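Local coordinates for farnesyl diphosphate synthase (PDB 3M0G), which probably condenses farnesyl diphosphate with isopentenyl diphosphate to make geranylgeranyl diphosphate in a magnesium-dependent step of isoprenoid biosynthesis, at residues 27-32 with 100-105; 153-158 with 171-176; 202-207 with 265-270. All coordinates share one frame; numbering follows the deposited sequence.

Interaction 1. Residues 27-32 with 100-105. Unlike the reference sequence in segment 100-105: K100 (reference Arg), D104 (reference Glu).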
loop_
_atom_site.group_PDB
_atom_site.type_symbol
_atom_site.label_atom_id
_atom_site.label_comp_id
_atom_site.label_asym_id
_atom_site.label_seq_id
_atom_site.Cartn_x
_atom_site.Cartn_y
_atom_site.Cartn_z
ATOM N N ALA B 27 2.254 12.578 15.961
ATOM C CA ALA B 27 2.006 13.954 15.517
ATOM C C ALA B 27 2.968 14.381 14.413
ATOM O O ALA B 27 4.058 13.823 14.286
ATOM C CB ALA B 27 2.107 14.918 16.709
ATOM N N GLY B 28 2.559 15.367 13.620
ATOM C CA GLY B 28 3.422 15.936 12.584
ATOM C C GLY B 28 2.696 16.310 11.305
ATOM O O GLY B 28 1.497 16.064 11.172
ATOM N N ASP B 29 3.431 16.897 10.364
ATOM C CA ASP B 29 2.892 17.301 9.061
ATOM C C ASP B 29 2.299 16.110 8.299
ATOM O O ASP B 29 1.261 16.236 7.629
ATOM C CB ASP B 29 3.993 17.959 8.214
ATOM C CG ASP B 29 4.263 19.414 8.613
ATOM O OD1 ASP B 29 5.436 19.766 8.865
ATOM O OD2 ASP B 29 3.306 20.205 8.673
ATOM N N LEU B 30 2.961 14.959 8.413
ATOM C CA LEU B 30 2.501 13.735 7.764
ATOM C C LEU B 30 1.125 13.309 8.282
ATOM O O LEU B 30 0.253 12.980 7.481
ATOM C CB LEU B 30 3.522 12.596 7.912
ATOM C CG LEU B 30 3.092 11.181 7.472
ATOM C CD1 LEU B 30 3.067 10.978 5.943
ATOM C CD2 LEU B 30 3.958 10.112 8.128
ATOM N N ARG B 31 0.920 13.341 9.603
ATOM C CA ARG B 31 -0.408 13.021 10.163
ATOM C C ARG B 31 -1.504 14.036 9.806
ATOM O O ARG B 31 -2.631 13.643 9.462
ATOM C CB ARG B 31 -0.366 12.812 11.674
ATOM C CG ARG B 31 -1.707 12.341 12.240
ATOM C CD ARG B 31 -1.635 12.162 13.738
ATOM N NE ARG B 31 -1.719 13.455 14.414
ATOM C CZ ARG B 31 -1.495 13.641 15.706
ATOM N NH1 ARG B 31 -1.155 12.622 16.477
ATOM N NH2 ARG B 31 -1.598 14.859 16.217
ATOM N N ASP B 32 -1.178 15.327 9.897
ATOM C CA ASP B 32 -2.097 16.405 9.490
ATOM C C ASP B 32 -2.523 16.290 8.025
ATOM O O ASP B 32 -3.700 16.470 7.694
ATOM C CB ASP B 32 -1.455 17.776 9.709
ATOM C CG ASP B 32 -0.957 17.968 11.122
ATOM O OD1 ASP B 32 -1.560 17.391 12.056
ATOM O OD2 ASP B 32 0.041 18.692 11.294
ATOM N N LYS B 100 -0.608 21.274 -2.545
ATOM C CA LYS B 100 -0.638 22.744 -2.446
ATOM C C LYS B 100 -0.541 23.265 -1.009
ATOM O O LYS B 100 0.116 24.263 -0.764
ATOM C CB LYS B 100 -1.880 23.335 -3.132
ATOM C CG LYS B 100 -1.954 23.062 -4.622
ATOM C CD LYS B 100 -0.828 23.755 -5.383
ATOM C CE LYS B 100 -1.207 25.197 -5.715
ATOM N NZ LYS B 100 -0.409 25.733 -6.854
ATOM N N LYS B 101 -1.212 22.602 -0.071
ATOM C CA LYS B 101 -1.219 23.028 1.339
ATOM C C LYS B 101 0.081 22.672 2.078
ATOM O O LYS B 101 0.505 23.397 2.988
ATOM C CB LYS B 101 -2.461 22.475 2.059
ATOM C CG LYS B 101 -2.632 22.930 3.514
ATOM C CD LYS B 101 -3.994 22.539 4.082
ATOM C CE LYS B 101 -4.073 22.812 5.585
ATOM N NZ LYS B 101 -4.153 24.274 5.912
ATOM N N TRP B 102 0.719 21.566 1.703
ATOM C CA TRP B 102 2.052 21.272 2.232
ATOM C C TRP B 102 3.113 21.428 1.125
ATOM O O TRP B 102 3.541 22.544 0.815
ATOM C CB TRP B 102 2.068 19.897 2.919
ATOM C CG TRP B 102 1.328 19.875 4.256
ATOM C CD1 TRP B 102 1.874 20.064 5.497
ATOM C CD2 TRP B 102 -0.088 19.696 4.468
ATOM N NE1 TRP B 102 0.895 19.988 6.465
ATOM C CE2 TRP B 102 -0.316 19.765 5.860
ATOM C CE3 TRP B 102 -1.177 19.469 3.617
ATOM C CZ2 TRP B 102 -1.596 19.612 6.424
ATOM C CZ3 TRP B 102 -2.458 19.313 4.182
ATOM C CH2 TRP B 102 -2.648 19.400 5.573
ATOM N N ASP B 103 3.530 20.322 0.527
ATOM C CA ASP B 103 4.326 20.353 -0.695
ATOM C C ASP B 103 4.204 19.005 -1.403
ATOM O O ASP B 103 3.469 18.132 -0.926
ATOM C CB ASP B 103 5.792 20.759 -0.421
ATOM C CG ASP B 103 6.461 19.927 0.675
ATOM O OD1 ASP B 103 6.019 18.794 0.949
ATOM O OD2 ASP B 103 7.476 20.404 1.237
ATOM N N ASP B 104 4.890 18.845 -2.535
ATOM C CA ASP B 104 4.844 17.592 -3.300
ATOM C C ASP B 104 5.371 16.387 -2.503
ATOM O O ASP B 104 4.782 15.303 -2.543
ATOM C CB ASP B 104 5.598 17.731 -4.630
ATOM C CG ASP B 104 4.814 18.505 -5.676
ATOM O OD1 ASP B 104 3.732 19.015 -5.371
ATOM O OD2 ASP B 104 5.307 18.617 -6.818
ATOM N N ALA B 105 6.477 16.584 -1.784
ATOM C CA ALA B 105 7.061 15.529 -0.940
ATOM C C ALA B 105 6.046 15.000 0.077
ATOM O O ALA B 105 5.884 13.783 0.239
ATOM C CB ALA B 105 8.299 16.048 -0.221
#

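Interaction 2. Residues 153-158 with 171-176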
loop_
_atom_site.group_PDB
_atom_site.type_symbol
_atom_site.label_atom_id
_atom_site.label_comp_id
_atom_site.label_asym_id
_atom_site.label_seq_id
_atom_site.Cartn_x
_atom_site.Cartn_y
_atom_site.Cartn_z
ATOM N N GLN B 153 -5.156 4.005 -13.654
ATOM C CA GLN B 153 -4.632 5.381 -13.535
ATOM C C GLN B 153 -3.540 5.565 -14.560
ATOM O O GLN B 153 -3.457 6.594 -15.193
ATOM C CB GLN B 153 -4.031 5.687 -12.159
ATOM C CG GLN B 153 -3.770 7.193 -11.947
ATOM C CD GLN B 153 -5.007 8.082 -12.211
ATOM O OE1 GLN B 153 -5.010 8.914 -13.125
ATOM N NE2 GLN B 153 -6.053 7.902 -11.405
ATOM N N ALA B 154 -2.712 4.545 -14.687
ATOM C CA ALA B 154 -1.625 4.534 -15.665
ATOM C C ALA B 154 -2.149 4.582 -17.098
ATOM O O ALA B 154 -1.549 5.237 -17.972
ATOM C CB ALA B 154 -0.781 3.303 -15.457
ATOM N N LEU B 155 -3.210 3.835 -17.372
ATOM C CA LEU B 155 -3.865 3.927 -18.676
ATOM C C LEU B 155 -4.419 5.332 -18.937
ATOM O O LEU B 155 -4.342 5.842 -20.065
ATOM C CB LEU B 155 -4.969 2.873 -18.820
ATOM C CG LEU B 155 -4.511 1.414 -18.935
ATOM C CD1 LEU B 155 -5.685 0.501 -18.638
ATOM C CD2 LEU B 155 -3.875 1.073 -20.275
ATOM N N ASP B 156 -4.958 5.955 -17.890
ATOM C CA ASP B 156 -5.586 7.272 -17.990
ATOM C C ASP B 156 -4.581 8.407 -18.123
ATOM O O ASP B 156 -4.848 9.380 -18.819
ATOM C CB ASP B 156 -6.528 7.529 -16.816
ATOM C CG ASP B 156 -7.634 8.530 -17.157
ATOM O OD1 ASP B 156 -7.740 8.951 -18.340
ATOM O OD2 ASP B 156 -8.412 8.887 -16.243
ATOM N N ILE B 157 -3.423 8.274 -17.475
ATOM C CA ILE B 157 -2.322 9.237 -17.647
ATOM C C ILE B 157 -1.770 9.183 -19.074
ATOM O O ILE B 157 -1.515 10.226 -19.692
ATOM C CB ILE B 157 -1.193 9.028 -16.583
ATOM C CG1 ILE B 157 -1.674 9.479 -15.198
ATOM C CG2 ILE B 157 0.113 9.739 -16.983
ATOM C CD1 ILE B 157 -2.497 10.785 -15.204
ATOM N N ALA B 158 -1.626 7.965 -19.601
ATOM C CA ALA B 158 -1.186 7.765 -20.974
ATOM C C ALA B 158 -2.216 8.287 -21.978
ATOM O O ALA B 158 -1.859 8.849 -23.008
ATOM C CB ALA B 158 -0.887 6.302 -21.240
ATOM N N ILE B 171 -11.468 2.661 -23.259
ATOM C CA ILE B 171 -11.988 3.432 -22.119
ATOM C C ILE B 171 -12.759 2.584 -21.098
ATOM O O ILE B 171 -12.814 2.949 -19.917
ATOM C CB ILE B 171 -12.757 4.771 -22.479
ATOM C CG1 ILE B 171 -14.149 4.511 -23.058
ATOM C CG2 ILE B 171 -11.916 5.687 -23.360
ATOM C CD1 ILE B 171 -15.075 5.753 -22.978
ATOM N N ILE B 172 -13.330 1.456 -21.542
ATOM C CA ILE B 172 -13.976 0.471 -20.649
ATOM C C ILE B 172 -12.918 -0.222 -19.763
ATOM O O ILE B 172 -13.094 -0.355 -18.556
ATOM C CB ILE B 172 -14.810 -0.614 -21.450
ATOM C CG1 ILE B 172 -16.124 -0.040 -21.977
ATOM C CG2 ILE B 172 -15.145 -1.815 -20.584
ATOM C CD1 ILE B 172 -16.749 -0.873 -23.101
ATOM N N ARG B 173 -11.818 -0.643 -20.374
ATOM C CA ARG B 173 -10.693 -1.239 -19.640
ATOM C C ARG B 173 -10.085 -0.252 -18.632
ATOM O O ARG B 173 -9.733 -0.624 -17.517
ATOM C CB ARG B 173 -9.614 -1.700 -20.631
ATOM C CG ARG B 173 -8.440 -2.457 -19.993
ATOM C CD ARG B 173 -7.412 -2.904 -21.025
ATOM N NE ARG B 173 -6.682 -1.788 -21.643
ATOM C CZ ARG B 173 -5.705 -1.916 -22.541
ATOM N NH1 ARG B 173 -5.114 -0.836 -23.044
ATOM N NH2 ARG B 173 -5.304 -3.116 -22.961
ATOM N N LEU B 174 -9.958 1.000 -19.039
ATOM C CA LEU B 174 -9.414 2.066 -18.189
ATOM C C LEU B 174 -10.285 2.254 -16.962
ATOM O O LEU B 174 -9.800 2.339 -15.834
ATOM C CB LEU B 174 -9.395 3.362 -18.985
ATOM C CG LEU B 174 -8.733 4.626 -18.462
ATOM C CD1 LEU B 174 -7.878 5.195 -19.595
ATOM C CD2 LEU B 174 -9.777 5.616 -18.013
ATOM N N GLN B 175 -11.587 2.325 -17.212
ATOM C CA GLN B 175 -12.577 2.587 -16.175
ATOM C C GLN B 175 -12.810 1.447 -15.202
ATOM O O GLN B 175 -13.015 1.685 -13.998
ATOM C CB GLN B 175 -13.870 3.098 -16.789
ATOM C CG GLN B 175 -13.725 4.540 -17.304
ATOM C CD GLN B 175 -13.108 5.497 -16.274
ATOM O OE1 GLN B 175 -13.139 5.242 -15.067
ATOM N NE2 GLN B 175 -12.582 6.617 -16.751
ATOM N N ALA B 176 -12.798 0.220 -15.710
ATOM C CA ALA B 176 -12.811 -0.951 -14.853
ATOM C C ALA B 176 -11.670 -0.952 -13.800
ATOM O O ALA B 176 -11.886 -1.210 -12.619
ATOM C CB ALA B 176 -12.821 -2.202 -15.668
#

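Interaction 3. Residues 202-207 with 265-270. Unlike the reference sequence in segment 202-207: T202 (reference Ala).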
loop_
_atom_site.group_PDB
_atom_site.type_symbol
_atom_site.label_atom_id
_atom_site.label_comp_id
_atom_site.label_asym_id
_atom_site.label_seq_id
_atom_site.Cartn_x
_atom_site.Cartn_y
_atom_site.Cartn_z
ATOM N N THR B 202 -20.491 -8.747 -6.819
ATOM C CA THR B 202 -19.508 -8.495 -7.902
ATOM C C THR B 202 -20.179 -8.037 -9.216
ATOM O O THR B 202 -19.678 -7.145 -9.915
ATOM C CB THR B 202 -18.617 -9.746 -8.148
ATOM O OG1 THR B 202 -17.971 -10.112 -6.926
ATOM C CG2 THR B 202 -17.543 -9.475 -9.203
ATOM N N ALA B 203 -21.320 -8.634 -9.540
ATOM C CA ALA B 203 -22.042 -8.315 -10.771
ATOM C C ALA B 203 -22.693 -6.936 -10.670
ATOM O O ALA B 203 -22.612 -6.135 -11.602
ATOM C CB ALA B 203 -23.085 -9.413 -11.093
ATOM N N TYR B 204 -23.360 -6.701 -9.539
ATOM C CA TYR B 204 -23.877 -5.397 -9.121
ATOM C C TYR B 204 -22.834 -4.299 -9.315
ATOM O O TYR B 204 -23.099 -3.267 -9.934
ATOM C CB TYR B 204 -24.319 -5.466 -7.649
ATOM C CG TYR B 204 -24.593 -4.126 -6.977
ATOM C CD1 TYR B 204 -25.794 -3.425 -7.206
ATOM C CD2 TYR B 204 -23.660 -3.561 -6.104
ATOM C CE1 TYR B 204 -26.037 -2.185 -6.589
ATOM C CE2 TYR B 204 -23.894 -2.323 -5.480
ATOM C CZ TYR B 204 -25.077 -1.648 -5.718
ATOM O OH TYR B 204 -25.305 -0.431 -5.103
ATOM N N ALA B 205 -21.646 -4.547 -8.798
ATOM C CA ALA B 205 -20.559 -3.564 -8.791
ATOM C C ALA B 205 -19.956 -3.280 -10.174
ATOM O O ALA B 205 -19.632 -2.137 -10.485
ATOM C CB ALA B 205 -19.480 -4.027 -7.812
ATOM N N THR B 206 -19.822 -4.326 -10.987
ATOM C CA THR B 206 -19.366 -4.217 -12.373
ATOM C C THR B 206 -20.300 -3.265 -13.144
ATOM O O THR B 206 -19.832 -2.369 -13.857
ATOM C CB THR B 206 -19.343 -5.619 -13.070
ATOM O OG1 THR B 206 -18.530 -6.530 -12.318
ATOM C CG2 THR B 206 -18.805 -5.525 -14.488
ATOM N N ALA B 207 -21.615 -3.439 -12.973
ATOM C CA ALA B 207 -22.599 -2.560 -13.626
ATOM C C ALA B 207 -22.632 -1.159 -13.015
ATOM O O ALA B 207 -22.603 -0.165 -13.753
ATOM C CB ALA B 207 -23.983 -3.186 -13.651
ATOM N N ALA B 265 -30.692 -5.946 -11.006
ATOM C CA ALA B 265 -31.065 -7.336 -11.308
ATOM C C ALA B 265 -30.058 -8.306 -10.681
ATOM O O ALA B 265 -30.430 -9.388 -10.231
ATOM C CB ALA B 265 -31.162 -7.550 -12.831
ATOM N N ALA B 266 -28.785 -7.910 -10.645
ATOM C CA ALA B 266 -27.746 -8.725 -9.992
ATOM C C ALA B 266 -28.057 -9.066 -8.528
ATOM O O ALA B 266 -27.542 -10.059 -7.992
ATOM C CB ALA B 266 -26.386 -8.057 -10.110
ATOM N N LEU B 267 -28.920 -8.269 -7.894
ATOM C CA LEU B 267 -29.198 -8.418 -6.460
ATOM C C LEU B 267 -30.522 -9.132 -6.146
ATOM O O LEU B 267 -30.906 -9.288 -4.974
ATOM C CB LEU B 267 -29.102 -7.064 -5.749
ATOM C CG LEU B 267 -27.739 -6.345 -5.772
ATOM C CD1 LEU B 267 -27.868 -5.043 -4.995
ATOM C CD2 LEU B 267 -26.610 -7.172 -5.195
ATOM N N ALA B 268 -31.185 -9.608 -7.194
ATOM C CA ALA B 268 -32.381 -10.448 -7.062
ATOM C C ALA B 268 -32.285 -11.577 -6.019
ATOM O O ALA B 268 -33.265 -11.816 -5.317
ATOM C CB ALA B 268 -32.825 -10.996 -8.440
ATOM N N PRO B 269 -31.113 -12.252 -5.883
ATOM C CA PRO B 269 -30.989 -13.273 -4.823
ATOM C C PRO B 269 -31.401 -12.781 -3.426
ATOM O O PRO B 269 -32.066 -13.513 -2.688
ATOM C CB PRO B 269 -29.493 -13.611 -4.832
ATOM C CG PRO B 269 -29.055 -13.339 -6.211
ATOM C CD PRO B 269 -29.913 -12.221 -6.746
ATOM N N TYR B 270 -31.027 -11.543 -3.095
ATOM C CA TYR B 270 -31.259 -10.957 -1.775
ATOM C C TYR B 270 -32.695 -10.476 -1.506
ATOM O O TYR B 270 -33.008 -10.060 -0.389
ATOM C CB TYR B 270 -30.277 -9.810 -1.520
ATOM C CG TYR B 270 -28.809 -10.175 -1.646
ATOM C CD1 TYR B 270 -28.186 -10.993 -0.698
ATOM C CD2 TYR B 270 -28.045 -9.692 -2.700
ATOM C CE1 TYR B 270 -26.836 -11.315 -0.807
ATOM C CE2 TYR B 270 -26.693 -10.010 -2.823
ATOM C CZ TYR B 270 -26.100 -10.826 -1.870
ATOM O OH TYR B 270 -24.764 -11.136 -1.979
#

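Interaction 1. Residues 27-32 with 100-105
The indole of W102 lies against the first turn of helix 29-37, with the backbone O of D29 3.8 Å above one face of the ring, offset toward the rim. This is a surface contact of the all-helical isoprenyl synthase fold, joining the opening turn of one helix to the short link between helices 98-101 and 104-121. W102 is the first residue after helix 98-101 to leave helical geometry, and D103 then caps the helix that follows. K101 CG touches the opposite face of the indole, also toward the rim. The first torsion of W102 sets CG beside the backbone N, and the second (chi2 -94°) turns the six-membered ring toward D32, whose CB sits 3.8 Å from W102 CZ2. A33 and Y36, the latter meeting the indole edge-to-face, carry the same surface further along helix 29-37. Replacing W102 by an alanine is likely to cost D29 OD2 its weak donor, open a gap beside D32 CB and leave Y36 without its edge-to-face partner. At the indole edge, in the ring plane, D29 OD2 accepts a weak hydrogen bond from W102 NE1 at 3.3 Å, well bent at 127°, with the carboxylate turned 73° from the ring.

Interaction 2. Residues 153-158 with 171-176
D156 OD1 is held by a salt bridge to K240, while the carbon of the same carboxylate, D156 CG, rests 3.7 Å from L174 CD2 on the facing helix. The other oxygen, OD2, has a long, weak ion pair with K178, so K240 is the main partner. E160 brings a second carboxylate close to OD1, and K240 is likely to offset part of the repulsion between the two. K240 follows directly on the unmodelled residues 222-239, so this bridge ties the contact to the far end of a disordered loop.

Beneath the charged group the contact is carried about equally by L174 and L155, with R173 and D156 at its margins. L174 CG stands anti to the backbone N (chi1 -172°), which carries the two methyls across to helix 149-159. CD1 presses on main chain as much as on side chain: it lies 3.5 Å from D156 N and 3.8 Å from L155 CB. The L174 side chain crosses that of D156 at about a right angle, and CD2 is the branch that meets the carboxylate carbon. On the outer side the chain of R173 bends at its third torsion and brings the guanidinium obliquely up to L155, with R173 NH1 3.6 Å from L155 CD2 and NE near CD1. No hydrogen bond joins the two segments.

The local axes pass 8.7 Å apart with N-to-C directions at 134°, a splayed antiparallel crossing. Q153 and A154, farther round helix 149-159, pack on L109 of the second subunit. The pair is one antiparallel helix crossing, made between helices 149-159 and 168-194, within the helical bundle of the FPP/GGPP synthase family.

Interaction 3. Residues 202-207 with 265-270
A266 pushes its methyl into a shallow dent on helix 199-219, where CB lies 3.4 Å from Y204 N and 3.7 Å from A203 CB. The small side chains of A266 and A203 let the turn draw close to the helix, with the CA atoms of Y204 and A266 only 5.2 Å apart. Next to this methyl, L267 fills the angle between the Y204 ring and the helix. One branch, CD1, stands obliquely by the ring at 3.4 Å from Y204 CD1, a tight contact; the other, CD2, reaches Y204 CB at 3.8 Å. The phenol is directed into this space because Y204 CG is anti to its backbone N (chi1 167°). Y204 also packs on C280 and A281 of helix 275-285, and its OH hydrogen-bonds the backbone O of L277, which fixes the ring's direction. L277 also packs on L267, and L201 covers the leucine from helix 199-219.

A type I turn from A265 to A268 presents the alanine and the leucine side by side. The contact thus seats the connection between helices 249-265 and 275-285 on helix 199-219, in the C-terminal part of the all-helical isoprenyl synthase fold.

Interaction 1 is a surface contact, whereas interactions 2 and 3 are partly buried, and the chemistry follows. Residues 27-32 and 100-105 meet through an indole, one carboxylate and the CB of a second aspartate. Interaction 2 joins leucines with an arginine and an aspartate bridged to K240; interaction 3 joins alanine and leucine to a tyrosine whose OH is bonded to L277 O. Interaction 2 pairs two helices, while interaction 3 lays a turn on a helix. These two are neighbours, with helices 168-194 and 199-219 consecutive in the chain. Interaction 1 lies on the opposite side of the chain's centre from interaction 3. Segments of interactions 1 and 2 also touch the second subunit.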